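Local coordinates for 2-dehydropantoate 2-reductase (Geobacter metallireducens, PDB 3HN2), which probably catalyses the NADPH-dependent reduction of ketopantoate to pantoic acid, a step in the biosynthesis of pantothenate, at residues N194-L199 with R214-G219. Numbering follows the deposited sequence.
Sequences NGLCAL and RKLVRG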
loop_
_atom_site.group_PDB
_atom_site.type_symbol
_atom_site.label_atom_id
_atom_site.label_comp_id
_atom_site.label_asym_id
_atom_site.label_seq_id
_atom_site.Cartn_x
_atom_site.Cartn_y
_atom_site.Cartn_z
ATOM N N ASN A 194 -13.725 -4.897 3.379
ATOM C CA ASN A 194 -14.754 -4.410 4.314
ATOM C C ASN A 194 -15.735 -5.505 4.762
ATOM O O ASN A 194 -16.375 -5.374 5.804
ATOM C CB ASN A 194 -15.504 -3.189 3.778
ATOM C CG ASN A 194 -14.667 -1.932 3.817
ATOM O OD1 ASN A 194 -13.648 -1.830 3.135
ATOM N ND2 ASN A 194 -15.097 -0.960 4.611
ATOM N N GLY A 195 -15.819 -6.588 3.990
ATOM C CA GLY A 195 -16.601 -7.768 4.369
ATOM C C GLY A 195 -15.972 -8.681 5.413
ATOM O O GLY A 195 -16.535 -8.871 6.492
ATOM N N LEU A 196 -14.812 -9.247 5.085
ATOM C CA LEU A 196 -14.146 -10.267 5.916
ATOM C C LEU A 196 -13.676 -9.733 7.256
ATOM O O LEU A 196 -13.928 -10.341 8.289
ATOM C CB LEU A 196 -12.956 -10.877 5.166
ATOM C CG LEU A 196 -13.074 -12.175 4.354
ATOM C CD1 LEU A 196 -14.495 -12.534 3.937
ATOM C CD2 LEU A 196 -12.152 -12.114 3.145
ATOM N N CYS A 197 -13.010 -8.580 7.217
ATOM C CA CYS A 197 -12.493 -7.896 8.401
ATOM C C CYS A 197 -13.549 -7.566 9.444
ATOM O O CYS A 197 -13.306 -7.721 10.635
ATOM C CB CYS A 197 -11.779 -6.610 7.995
ATOM S SG CYS A 197 -10.429 -6.878 6.854
ATOM N N ALA A 198 -14.707 -7.089 8.994
ATOM C CA ALA A 198 -15.803 -6.761 9.895
ATOM C C ALA A 198 -16.397 -8.029 10.511
ATOM O O ALA A 198 -16.710 -8.063 11.704
ATOM C CB ALA A 198 -16.870 -5.963 9.157
ATOM N N LEU A 199 -16.521 -9.070 9.689
ATOM C CA LEU A 199 -17.055 -10.366 10.112
ATOM C C LEU A 199 -16.141 -11.111 11.096
ATOM O O LEU A 199 -16.593 -11.564 12.140
ATOM C CB LEU A 199 -17.298 -11.227 8.878
ATOM C CG LEU A 199 -17.679 -12.684 9.041
ATOM C CD1 LEU A 199 -19.008 -12.918 9.737
ATOM C CD2 LEU A 199 -17.603 -13.371 7.680
ATOM N N ARG A 214 -6.269 -16.073 1.017
ATOM C CA ARG A 214 -5.911 -15.293 -0.170
ATOM C C ARG A 214 -6.665 -15.829 -1.382
ATOM O O ARG A 214 -7.131 -15.053 -2.216
ATOM C CB ARG A 214 -4.406 -15.342 -0.438
ATOM C CG ARG A 214 -3.539 -14.746 0.653
ATOM C CD ARG A 214 -2.055 -14.826 0.285
ATOM N NE ARG A 214 -1.700 -13.825 -0.718
ATOM C CZ ARG A 214 -1.267 -12.597 -0.442
ATOM N NH1 ARG A 214 -0.984 -11.761 -1.432
ATOM N NH2 ARG A 214 -1.119 -12.197 0.817
ATOM N N LYS A 215 -6.781 -17.158 -1.457
ATOM C CA LYS A 215 -7.548 -17.852 -2.497
ATOM C C LYS A 215 -9.039 -17.496 -2.423
ATOM O O LYS A 215 -9.708 -17.364 -3.455
ATOM C CB LYS A 215 -7.337 -19.364 -2.375
ATOM C CG LYS A 215 -8.023 -20.229 -3.431
ATOM C CD LYS A 215 -7.603 -21.686 -3.270
ATOM C CE LYS A 215 -8.217 -22.590 -4.325
ATOM N NZ LYS A 215 -9.536 -23.131 -3.898
ATOM N N LEU A 216 -9.536 -17.325 -1.197
ATOM C CA LEU A 216 -10.896 -16.865 -0.951
ATOM C C LEU A 216 -11.091 -15.443 -1.484
ATOM O O LEU A 216 -12.029 -15.193 -2.227
ATOM C CB LEU A 216 -11.192 -16.875 0.543
ATOM C CG LEU A 216 -12.586 -17.198 1.090
ATOM C CD1 LEU A 216 -12.790 -16.349 2.333
ATOM C CD2 LEU A 216 -13.747 -16.997 0.109
ATOM N N VAL A 217 -10.195 -14.538 -1.081
ATOM C CA VAL A 217 -10.196 -13.154 -1.525
ATOM C C VAL A 217 -10.156 -13.087 -3.045
ATOM O O VAL A 217 -10.950 -12.367 -3.645
ATOM C CB VAL A 217 -9.041 -12.344 -0.879
ATOM C CG1 VAL A 217 -8.883 -10.980 -1.524
ATOM C CG2 VAL A 217 -9.314 -12.150 0.584
ATOM N N ARG A 218 -9.273 -13.880 -3.655
ATOM C CA ARG A 218 -9.229 -14.033 -5.115
ATOM C C ARG A 218 -10.595 -14.362 -5.711
ATOM O O ARG A 218 -11.008 -13.732 -6.675
ATOM C CB ARG A 218 -8.235 -15.121 -5.523
ATOM C CG ARG A 218 -6.791 -14.678 -5.555
ATOM C CD ARG A 218 -5.887 -15.868 -5.783
ATOM N NE ARG A 218 -4.553 -15.650 -5.229
ATOM C CZ ARG A 218 -3.813 -16.598 -4.660
ATOM N NH1 ARG A 218 -2.610 -16.301 -4.186
ATOM N NH2 ARG A 218 -4.274 -17.840 -4.553
ATOM N N GLY A 219 -11.279 -15.344 -5.121
ATOM C CA GLY A 219 -12.568 -15.819 -5.603
ATOM C C GLY A 219 -13.667 -14.786 -5.457
ATOM O O GLY A 219 -14.455 -14.576 -6.389
#
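Leu-196 reaches out from helix 179-200 and lays its CD2 methyl against Val-217 of helix 211-229, with 3.8 Å between Leu-196 CD2 and Val-217 CG2. The same methyl also meets Leu-216, more loosely, at 4.4 Å from Leu-196 CD2 to Leu-216 CD1. Both Leu-196 methyls lie at about the same distance from Leu-216 CD1, whereas of the two CD2 alone reaches Val-217 CG2. The two partners present themselves differently: the side chain of Leu-216 sets out toward helix 179-200, while that of Val-217 sets out across the line between the helices. A chi1 of 170° sets Val-217 CG1 anti to the backbone N, and CG2, beside that N, is the branch that meets Leu-196. The touch is purely apolar and small, burying 95 Å² in all. With 8.9 Å between Leu-196 CA and Val-217 CA, the helices meet through side-chain ends and their backbones stay well apart. Further apolar residues pack around the pair: Ile-207, on the short helix 204-207 of the connection, touches both Leu-196 and Val-217, and Leu-295 of helix 290-302 packs on Leu-196. Val-217 also rests on Pro-192 and Phe-193, farther back on helix 179-200, and on Leu-246 of helix 241-249. Leu-196 and Val-217 are buried, while Leu-216 remains partly exposed near Arg-291. Nearby, the carbonyl oxygens of Ala-198 and Leu-199 accept hydrogen bonds from Arg-263, tying the end of helix 179-200 to helix 258-264. The arrangement joins two helices, successive but for the short helix 204-207 between them, within the all-helical C-terminal domain characteristic of ketopantoate reductases, which follows the Rossmann-type nucleotide-binding domain and belongs to the 6-phosphogluconate dehydrogenase C-terminal clan.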